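Local coordinates for protein adhesin LabA (Helicobacter pylori, PDB 6GMM) that probably helps the bacterium attach to the gastric mucosa, acting as an outer-membrane adhesin and lectin specific for LacdiNAc sugars, at residues 24-29 / 382-387; 76-81 / 221-226; 241-246 / 311-316; 275-280 / 427-432. All coordinates share one frame; numbering follows the deposited sequence.

Contact 1. Residues 24-29 / 382-387; sequences ALIRQS and AYTLAN
Thr-384 shows how one branched residue can fill the gap between two helices, here the last turns of helices 4-28 and 369-386. Its two branches do different work. CG2 of Thr-384 lies anti to the backbone N (chi1 -51° for OG1) and pushes in between Ser-29 and Ile-26, 3.3 Å from Ser-29 OG and 3.9 Å from Ile-26 CD1. OG1 is bonded back to Asn-380 O of its own helix, so its approach to Leu-25, 3.5 Å from OG1 of Thr-384 to CD1 of Leu-25, is packing alone. The Leu-25 and Thr-384 side chains cross at about a right angle.

Ser-29 turns its hydroxyl back beside the backbone N, and OG of Ser-29 gives a 2.7 Å bond to Leu-25 O from above the carbonyl plane. That carbonyl also accepts from Ser-29 N, so two donors of one residue grip it, and the buried hydroxyl has its acceptor while a methyl group packs against it. Leu-385 brings its CD2 3.3 Å from Ser-29 O and alongside Ser-29 CB. No hydrogen bond joins the segments. Around this apolar junction, helix 388-408 packs on Ile-26 and Ser-29 through Phe-388, while helix 287-311 meets Ala-382 and Leu-385.

Contact 2. Residues 76-81 / 221-226; sequences MSYAIS and SLWEGI
The indole of Trp-223 is the centre of this contact between two irregular segments, and its CZ2 and NE1 take the contacts. Met-76 CB stands 3.6 Å from Trp-223 CZ2, and Ala-79 CB approaches Trp-223 CZ2 at 4.1 Å. Only the root of Met-76 takes part: CG sits in the crowded position between backbone N and carbonyl carbon (chi1 48°), and further bends at chi2 and chi3 lead the sulfur away from the tryptophan. Ala-79 serves two partners, since its CB also lies 3.6 Å from CD1 of Leu-222. Tyr-78 comes in tip to tip with Trp-223, its CE1 4.1 Å from Trp-223 NE1, while its OH reaches to 3.9 Å from Leu-222 CB.

The next shell fixes these groups. Trp-223 NE1 is hydrogen-bonded to the carbonyl of Val-75, just before 76-81, which ties the indole to the end of helix 57-76. Phe-238 meets the indole edge-to-face, and Tyr-78 makes the same kind of ring pair with His-327. Behind the indole the backbone is shaped by an ST turn, in which Ser-221 OG accepts from Trp-223 N at 3.0 Å, followed by a type II turn from Trp-223 to Ile-226 with Gly-225 at positive phi.

Between the segments themselves there is no hydrogen bond. Their cohesion therefore rests on apolar packing, while the single polar atom of the buried indole is satisfied by a backbone carbonyl, an arrangement that should hold the ring in one orientation.

Contact 3. Residues 241-246 / 311-316; sequences EISAIQ and FERIPA
Arg-313 can be followed atom by atom across the gap between helix 239-264 and the turn after helix 287-311. Its CB points at the helix and lies 4.3 Å from Ala-244 CB. CG is anti to the carbonyl carbon, and the chain runs on extended through chi2 (167°) before bending at chi3 (52°), which lays the guanidinium along the helix surface. There Ala-244 N stands over one face, offset from its centre, and Ser-243 OG lies at the edge near the plane. The bonds to that hydroxyl are weak, 3.2 Å from Arg-313 NH2 and 3.5 Å from NH1 to Ser-243 OG. The stronger partner of NH1 is Asp-247, one helical turn further on, in a salt bridge.

Next to the arginine, Ile-314 does the apolar work. It sets CG1 3.8 Å from Ala-244 CB and extends CD1 to 4.1 Å from Ile-245 CG1. At the other end Glu-241 bends at chi2 (67°), and its OE2 meets Pro-315 CD at 3.3 Å; OE2 also has a hydrogen bond just outside the segments.

A type I turn from Phe-311 to Ile-314 brings Arg-313 and Ile-314 to the helix, and Asn-240 holds the carbonyl of Arg-313. Pro-315 follows the turn, at the N-cap position of helix 316-323. Beyond, that helix packs on Glu-241 and Ile-314 through Phe-318 and Val-319, while Ile-245 reaches helices 57-76 and 188-205.

Contact 4. Residues 275-280 / 427-432; sequences GKTFNP and SPQGIQ
The carboxamide of Gln-429 is the flat group that joins these two loops, and it donates through NE2: Phe-278 O lies close to the amide plane, 3.1 Å from Gln-429 NE2, with an N-H...O angle of 153°. The donor in turn lies in the plane of the Phe-278 carbonyl. NE2 has a second acceptor in Ala-30 O, beyond the two segments. CB of Phe-278, by contrast, points away from 427-432, and the phenyl ring packs on Phe-286 and Ile-35.

Gln-429 reaches its acceptor with CG beside the backbone N and the chain extended at chi2 (174°). On the way CG of Gln-429 passes 3.7 Å from Thr-277 CG2. Thr-277 CG2 also rests 4.0 Å from Pro-428 CB, the two side chains crossing at about a right angle. On the other flank Pro-280 CG meets Ile-431 CD1 at 4.3 Å. Segment 427-432 is folded around Ser-427, whose OG accepts from Ile-431 N at 3.0 Å.

One amide thus bridges two backbone carbonyls, which probably fixes its rotation and links three parts of the chain. A single hydrogen bond joins the two segments, apolar packing flanks it, and Gly-430 O bonded to Tyr-281 OH adds a second polar tie close by.

From the N terminus, the chain first leaves helix 4-28 at contact 1, whose partner on helix 369-386 comes 353 residues later. Within that long excursion, contact 2 closes a loop from the end of helix 57-76 to the segment before helix 234-237, and contact 3 then closes a shorter one between helix 239-264 and the turn at 311-316. These two follow in series yet touch in space, through Gly-225 on Pro-315 and Ile-226 on Glu-241. Contact 4 opens inside contact 1 and closes beyond it, at the strand hairpin, so it crosses both contact 1 and contact 3. Contacts 1 and 4 meet at Phe-278; the two pairs lie on opposite sides of the chain's centre.

Contact 1. Residues 24-29 / 382-387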
# COMPACT_ATOMS: atom_id res chain seq x y z
N ALA A 24 5.34 -6.90 -29.70
CA ALA A 24 3.92 -6.69 -29.41
C ALA A 24 3.66 -5.25 -28.97
O ALA A 24 2.63 -4.69 -29.34
CB ALA A 24 3.43 -7.67 -28.36
N LEU A 25 4.62 -4.64 -28.24
CA LEU A 25 4.52 -3.26 -27.79
C LEU A 25 4.66 -2.25 -28.91
O LEU A 25 3.91 -1.27 -28.93
CB LEU A 25 5.50 -2.95 -26.64
CG LEU A 25 5.17 -3.56 -25.29
CD1 LEU A 25 6.35 -3.47 -24.33
CD2 LEU A 25 3.91 -2.97 -24.70
N ILE A 26 5.58 -2.50 -29.86
CA ILE A 26 5.83 -1.61 -31.00
C ILE A 26 4.63 -1.59 -31.93
O ILE A 26 4.25 -0.52 -32.42
CB ILE A 26 7.17 -1.94 -31.70
CG1 ILE A 26 8.38 -1.65 -30.79
CG2 ILE A 26 7.31 -1.18 -33.04
CD1 ILE A 26 8.87 -0.14 -30.73
N ARG A 27 4.00 -2.77 -32.10
CA ARG A 27 2.79 -2.96 -32.88
C ARG A 27 1.67 -2.17 -32.19
O ARG A 27 1.06 -1.31 -32.83
CB ARG A 27 2.45 -4.46 -33.04
CG ARG A 27 3.15 -5.14 -34.24
CD ARG A 27 3.55 -6.59 -33.97
NE ARG A 27 2.67 -7.55 -34.65
CZ ARG A 27 3.09 -8.57 -35.40
NH1 ARG A 27 2.20 -9.38 -35.97
NH2 ARG A 27 4.38 -8.79 -35.60
N GLN A 28 1.50 -2.38 -30.86
CA GLN A 28 0.50 -1.68 -30.04
C GLN A 28 0.66 -0.15 -30.11
O GLN A 28 -0.34 0.55 -30.23
CB GLN A 28 0.60 -2.15 -28.59
CG GLN A 28 -0.67 -2.78 -28.04
CD GLN A 28 -0.55 -3.09 -26.56
OE1 GLN A 28 0.51 -3.53 -26.06
NE2 GLN A 28 -1.63 -2.90 -25.82
N SER A 29 1.92 0.36 -30.10
CA SER A 29 2.25 1.80 -30.16
C SER A 29 1.79 2.51 -31.42
O SER A 29 1.77 3.74 -31.46
CB SER A 29 3.75 2.02 -29.99
OG SER A 29 4.25 1.36 -28.84
N ALA A 382 2.73 2.82 -22.60
CA ALA A 382 3.12 4.20 -22.34
C ALA A 382 4.64 4.39 -22.37
O ALA A 382 5.11 5.34 -23.01
CB ALA A 382 2.54 4.67 -21.03
N TYR A 383 5.42 3.46 -21.78
CA TYR A 383 6.88 3.54 -21.85
C TYR A 383 7.40 3.39 -23.28
O TYR A 383 8.33 4.10 -23.68
CB TYR A 383 7.56 2.54 -20.89
CG TYR A 383 9.08 2.61 -20.94
CD1 TYR A 383 9.77 3.57 -20.20
CD2 TYR A 383 9.81 1.76 -21.75
CE1 TYR A 383 11.16 3.65 -20.25
CE2 TYR A 383 11.21 1.82 -21.80
CZ TYR A 383 11.88 2.77 -21.04
OH TYR A 383 13.25 2.84 -21.10
N THR A 384 6.79 2.48 -24.05
CA THR A 384 7.16 2.24 -25.46
C THR A 384 6.87 3.49 -26.29
O THR A 384 7.77 3.96 -26.98
CB THR A 384 6.55 0.93 -26.00
OG1 THR A 384 6.86 -0.14 -25.09
CG2 THR A 384 7.10 0.55 -27.36
N LEU A 385 5.64 4.06 -26.19
CA LEU A 385 5.27 5.31 -26.89
C LEU A 385 6.20 6.45 -26.48
O LEU A 385 6.60 7.22 -27.34
CB LEU A 385 3.83 5.72 -26.55
CG LEU A 385 2.71 5.04 -27.29
CD1 LEU A 385 1.40 5.39 -26.66
CD2 LEU A 385 2.69 5.46 -28.78
N ALA A 386 6.52 6.58 -25.18
CA ALA A 386 7.41 7.64 -24.69
C ALA A 386 8.83 7.52 -25.27
O ALA A 386 9.49 8.55 -25.45
CB ALA A 386 7.48 7.59 -23.19
N ASN A 387 9.27 6.29 -25.56
CA ASN A 387 10.62 6.04 -26.07
C ASN A 387 10.63 5.27 -27.37
O ASN A 387 11.58 4.51 -27.60
CB ASN A 387 11.44 5.28 -25.02
CG ASN A 387 11.54 5.99 -23.71
OD1 ASN A 387 12.44 6.82 -23.49
ND2 ASN A 387 10.61 5.69 -22.81

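Contact 2. Residues 76-81 / 221-226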
# COMPACT_ATOMS: atom_id res chain seq x y z
N MET A 76 -4.61 -1.89 24.79
CA MET A 76 -3.66 -2.10 25.90
C MET A 76 -3.36 -0.86 26.83
O MET A 76 -2.64 -1.02 27.80
CB MET A 76 -2.35 -2.74 25.41
CG MET A 76 -1.76 -2.09 24.19
SD MET A 76 -1.04 -0.49 24.59
CE MET A 76 0.55 -1.03 25.35
N SER A 77 -3.92 0.34 26.54
CA SER A 77 -3.71 1.56 27.33
C SER A 77 -4.12 1.39 28.81
O SER A 77 -3.42 1.88 29.72
CB SER A 77 -4.45 2.73 26.70
OG SER A 77 -5.85 2.49 26.66
N TYR A 78 -5.20 0.62 29.05
CA TYR A 78 -5.66 0.32 30.39
C TYR A 78 -4.60 -0.38 31.22
O TYR A 78 -4.55 -0.16 32.42
CB TYR A 78 -6.98 -0.47 30.36
CG TYR A 78 -6.85 -1.96 30.25
CD1 TYR A 78 -6.69 -2.58 29.02
CD2 TYR A 78 -6.95 -2.77 31.38
CE1 TYR A 78 -6.58 -3.97 28.91
CE2 TYR A 78 -6.85 -4.16 31.28
CZ TYR A 78 -6.65 -4.76 30.05
OH TYR A 78 -6.55 -6.13 29.96
N ALA A 79 -3.77 -1.23 30.64
CA ALA A 79 -2.77 -1.92 31.44
C ALA A 79 -1.42 -1.19 31.50
O ALA A 79 -0.44 -1.73 32.00
CB ALA A 79 -2.60 -3.35 30.96
N ILE A 80 -1.38 0.05 31.00
CA ILE A 80 -0.13 0.82 31.06
C ILE A 80 -0.02 1.41 32.44
O ILE A 80 -0.93 2.13 32.89
CB ILE A 80 -0.05 1.93 29.98
CG1 ILE A 80 0.16 1.34 28.59
CG2 ILE A 80 1.06 2.96 30.33
CD1 ILE A 80 -0.17 2.29 27.49
N SER A 81 1.12 1.11 33.12
CA SER A 81 1.51 1.57 34.45
C SER A 81 0.99 3.01 34.66
O SER A 81 1.32 3.89 33.86
CB SER A 81 3.02 1.51 34.61
OG SER A 81 3.31 1.29 35.98
N SER A 221 -0.91 -14.19 29.30
CA SER A 221 -0.92 -12.73 29.45
C SER A 221 -2.34 -12.18 29.61
O SER A 221 -3.29 -12.96 29.76
CB SER A 221 -0.26 -12.05 28.26
OG SER A 221 -1.21 -11.85 27.22
N LEU A 222 -2.49 -10.84 29.56
CA LEU A 222 -3.77 -10.15 29.65
C LEU A 222 -4.57 -10.22 28.37
O LEU A 222 -5.77 -9.94 28.40
CB LEU A 222 -3.58 -8.68 30.03
CG LEU A 222 -3.13 -8.36 31.44
CD1 LEU A 222 -2.66 -6.94 31.51
CD2 LEU A 222 -4.24 -8.61 32.45
N TRP A 223 -3.90 -10.54 27.22
CA TRP A 223 -4.54 -10.63 25.92
C TRP A 223 -4.29 -11.98 25.27
O TRP A 223 -3.17 -12.51 25.33
CB TRP A 223 -4.02 -9.52 24.97
CG TRP A 223 -3.88 -8.16 25.60
CD1 TRP A 223 -4.74 -7.10 25.48
CD2 TRP A 223 -2.77 -7.68 26.36
NE1 TRP A 223 -4.25 -6.02 26.18
CE2 TRP A 223 -3.04 -6.34 26.73
CE3 TRP A 223 -1.58 -8.28 26.82
CZ2 TRP A 223 -2.19 -5.60 27.55
CZ3 TRP A 223 -0.74 -7.54 27.64
CH2 TRP A 223 -1.04 -6.22 27.99
N GLU A 224 -5.32 -12.52 24.60
CA GLU A 224 -5.22 -13.76 23.82
C GLU A 224 -4.30 -13.47 22.64
O GLU A 224 -4.32 -12.35 22.12
CB GLU A 224 -6.60 -14.19 23.29
CG GLU A 224 -7.51 -14.76 24.37
CD GLU A 224 -7.12 -16.13 24.90
OE1 GLU A 224 -6.37 -16.86 24.22
OE2 GLU A 224 -7.59 -16.47 26.01
N GLY A 225 -3.47 -14.44 22.26
CA GLY A 225 -2.55 -14.27 21.13
C GLY A 225 -1.25 -13.56 21.45
O GLY A 225 -0.32 -13.61 20.64
N ILE A 226 -1.17 -12.90 22.64
CA ILE A 226 0.02 -12.20 23.12
C ILE A 226 0.65 -13.10 24.19
O ILE A 226 0.04 -13.36 25.23
CB ILE A 226 -0.36 -10.80 23.67
CG1 ILE A 226 -0.98 -9.89 22.55
CG2 ILE A 226 0.80 -10.13 24.40
CD1 ILE A 226 -0.08 -9.45 21.37

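Contact 3. Residues 241-246 / 311-316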
# COMPACT_ATOMS: atom_id res chain seq x y z
N GLU A 241 3.67 -6.64 17.09
CA GLU A 241 2.49 -5.83 16.76
C GLU A 241 2.84 -4.39 16.46
O GLU A 241 2.34 -3.85 15.49
CB GLU A 241 1.41 -5.96 17.82
CG GLU A 241 0.83 -7.36 17.94
CD GLU A 241 1.76 -8.44 18.47
OE1 GLU A 241 2.65 -8.13 19.30
OE2 GLU A 241 1.63 -9.60 18.02
N ILE A 242 3.75 -3.78 17.24
CA ILE A 242 4.24 -2.42 16.99
C ILE A 242 4.96 -2.43 15.61
O ILE A 242 4.69 -1.56 14.78
CB ILE A 242 5.20 -1.97 18.12
CG1 ILE A 242 4.44 -1.75 19.46
CG2 ILE A 242 6.05 -0.75 17.73
CD1 ILE A 242 5.32 -1.83 20.69
N SER A 243 5.83 -3.42 15.37
CA SER A 243 6.57 -3.49 14.12
C SER A 243 5.64 -3.58 12.90
O SER A 243 5.77 -2.76 11.97
CB SER A 243 7.59 -4.62 14.13
OG SER A 243 8.38 -4.60 12.96
N ALA A 244 4.65 -4.51 12.95
CA ALA A 244 3.67 -4.71 11.87
C ALA A 244 2.89 -3.44 11.61
O ALA A 244 2.65 -3.10 10.46
CB ALA A 244 2.71 -5.82 12.25
N ILE A 245 2.54 -2.71 12.66
CA ILE A 245 1.73 -1.51 12.49
C ILE A 245 2.55 -0.37 11.90
O ILE A 245 2.03 0.36 11.05
CB ILE A 245 0.98 -1.12 13.80
CG1 ILE A 245 0.02 -2.27 14.24
CG2 ILE A 245 0.22 0.20 13.58
CD1 ILE A 245 -0.69 -2.07 15.66
N GLN A 246 3.81 -0.23 12.33
CA GLN A 246 4.72 0.80 11.81
C GLN A 246 4.90 0.67 10.32
O GLN A 246 4.82 1.68 9.61
CB GLN A 246 6.09 0.75 12.51
CG GLN A 246 6.02 1.23 13.98
CD GLN A 246 6.04 2.74 14.14
OE1 GLN A 246 6.92 3.27 14.83
NE2 GLN A 246 5.01 3.46 13.59
N PHE A 311 -0.02 -6.63 8.21
CA PHE A 311 -1.11 -6.94 9.12
C PHE A 311 -1.16 -8.44 9.49
O PHE A 311 -1.48 -8.78 10.63
CB PHE A 311 -2.46 -6.49 8.53
CG PHE A 311 -3.58 -6.70 9.53
CD1 PHE A 311 -3.77 -5.80 10.57
CD2 PHE A 311 -4.37 -7.84 9.48
CE1 PHE A 311 -4.76 -6.03 11.52
CE2 PHE A 311 -5.37 -8.06 10.43
CZ PHE A 311 -5.56 -7.15 11.44
N GLU A 312 -0.81 -9.32 8.57
CA GLU A 312 -0.87 -10.77 8.79
C GLU A 312 0.28 -11.30 9.63
O GLU A 312 0.25 -12.48 9.98
CB GLU A 312 -1.01 -11.54 7.47
CG GLU A 312 -2.41 -11.45 6.87
CD GLU A 312 -2.60 -12.14 5.53
OE1 GLU A 312 -1.69 -12.88 5.09
OE2 GLU A 312 -3.69 -11.95 4.94
N ARG A 313 1.24 -10.42 10.03
CA ARG A 313 2.31 -10.81 10.96
C ARG A 313 1.72 -10.87 12.36
O ARG A 313 2.29 -11.52 13.25
CB ARG A 313 3.47 -9.81 10.96
CG ARG A 313 4.23 -9.74 9.65
CD ARG A 313 5.13 -8.53 9.65
NE ARG A 313 5.97 -8.50 10.85
CZ ARG A 313 6.78 -7.51 11.19
NH1 ARG A 313 6.89 -6.45 10.41
NH2 ARG A 313 7.50 -7.59 12.29
N ILE A 314 0.58 -10.17 12.57
CA ILE A 314 -0.17 -10.12 13.83
C ILE A 314 -0.92 -11.47 13.97
O ILE A 314 -1.64 -11.84 13.04
CB ILE A 314 -1.14 -8.90 13.89
CG1 ILE A 314 -0.39 -7.55 13.62
CG2 ILE A 314 -1.97 -8.89 15.19
CD1 ILE A 314 -1.12 -6.23 13.97
N PRO A 315 -0.77 -12.20 15.11
CA PRO A 315 -1.45 -13.50 15.23
C PRO A 315 -2.97 -13.38 15.20
O PRO A 315 -3.53 -12.47 15.81
CB PRO A 315 -0.96 -14.06 16.57
CG PRO A 315 -0.30 -12.96 17.24
CD PRO A 315 0.08 -11.92 16.28
N ALA A 316 -3.60 -14.29 14.47
CA ALA A 316 -5.05 -14.35 14.31
C ALA A 316 -5.85 -14.29 15.64
O ALA A 316 -6.89 -13.63 15.65
CB ALA A 316 -5.43 -15.59 13.51

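Contact 4. Residues 275-280 / 427-432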
# COMPACT_ATOMS: atom_id res chain seq x y z
N GLY A 275 -9.65 6.87 -37.41
CA GLY A 275 -9.65 6.98 -38.86
C GLY A 275 -8.36 7.54 -39.44
O GLY A 275 -7.98 7.17 -40.54
N LYS A 276 -7.67 8.42 -38.70
CA LYS A 276 -6.42 9.06 -39.12
C LYS A 276 -5.21 8.21 -38.76
O LYS A 276 -5.28 7.36 -37.85
CB LYS A 276 -6.29 10.46 -38.49
N THR A 277 -4.09 8.43 -39.47
CA THR A 277 -2.83 7.73 -39.21
C THR A 277 -2.22 8.29 -37.93
O THR A 277 -2.23 9.51 -37.73
CB THR A 277 -1.88 7.89 -40.43
OG1 THR A 277 -2.51 7.34 -41.58
CG2 THR A 277 -0.53 7.21 -40.23
N PHE A 278 -1.70 7.42 -37.06
CA PHE A 278 -1.03 7.86 -35.83
C PHE A 278 0.47 7.69 -36.02
O PHE A 278 0.95 6.60 -36.36
CB PHE A 278 -1.53 7.08 -34.57
CG PHE A 278 -0.82 7.38 -33.26
CD1 PHE A 278 -1.22 8.45 -32.46
CD2 PHE A 278 0.21 6.57 -32.80
CE1 PHE A 278 -0.57 8.73 -31.25
CE2 PHE A 278 0.88 6.86 -31.62
CZ PHE A 278 0.47 7.92 -30.83
N ASN A 279 1.21 8.79 -35.87
CA ASN A 279 2.66 8.80 -35.99
C ASN A 279 3.25 8.65 -34.58
O ASN A 279 3.19 9.58 -33.77
CB ASN A 279 3.14 10.07 -36.69
CG ASN A 279 4.64 10.13 -36.90
OD1 ASN A 279 5.43 9.36 -36.32
ND2 ASN A 279 5.07 11.09 -37.69
N PRO A 280 3.84 7.47 -34.26
CA PRO A 280 4.39 7.27 -32.91
C PRO A 280 5.61 8.13 -32.58
O PRO A 280 5.97 8.26 -31.43
CB PRO A 280 4.74 5.77 -32.89
CG PRO A 280 4.85 5.38 -34.27
CD PRO A 280 4.00 6.28 -35.11
N SER A 427 5.11 2.58 -45.60
CA SER A 427 4.62 2.86 -44.25
C SER A 427 4.29 4.34 -44.00
O SER A 427 5.22 5.16 -43.93
CB SER A 427 5.60 2.36 -43.19
OG SER A 427 5.21 2.73 -41.87
N PRO A 428 3.00 4.69 -43.82
CA PRO A 428 2.66 6.09 -43.52
C PRO A 428 3.11 6.52 -42.12
O PRO A 428 3.23 7.72 -41.87
CB PRO A 428 1.14 6.15 -43.69
CG PRO A 428 0.68 4.78 -43.45
CD PRO A 428 1.79 3.84 -43.86
N GLN A 429 3.38 5.54 -41.22
CA GLN A 429 3.79 5.71 -39.81
C GLN A 429 5.32 5.80 -39.62
O GLN A 429 5.76 6.17 -38.54
CB GLN A 429 3.23 4.57 -38.94
CG GLN A 429 1.71 4.54 -38.91
CD GLN A 429 1.13 3.35 -38.19
OE1 GLN A 429 1.33 2.19 -38.59
NE2 GLN A 429 0.34 3.63 -37.15
N GLY A 430 6.10 5.43 -40.63
CA GLY A 430 7.55 5.45 -40.55
C GLY A 430 8.18 4.21 -39.93
O GLY A 430 9.31 4.27 -39.43
N ILE A 431 7.43 3.10 -39.94
CA ILE A 431 7.84 1.78 -39.45
C ILE A 431 8.13 0.96 -40.72
O ILE A 431 7.30 0.16 -41.18
CB ILE A 431 6.79 1.14 -38.48
CG1 ILE A 431 6.45 2.09 -37.30
CG2 ILE A 431 7.26 -0.24 -37.97
CD1 ILE A 431 5.03 1.94 -36.76
N GLN A 432 9.31 1.23 -41.31
CA GLN A 432 9.79 0.62 -42.55
C GLN A 432 10.06 -0.88 -42.42
O GLN A 432 10.06 -1.58 -43.43
CB GLN A 432 11.01 1.37 -43.11
CG GLN A 432 12.25 1.38 -42.22
CD GLN A 432 12.29 2.57 -41.29
OE1 GLN A 432 12.64 3.69 -41.69
NE2 GLN A 432 11.97 2.36 -40.03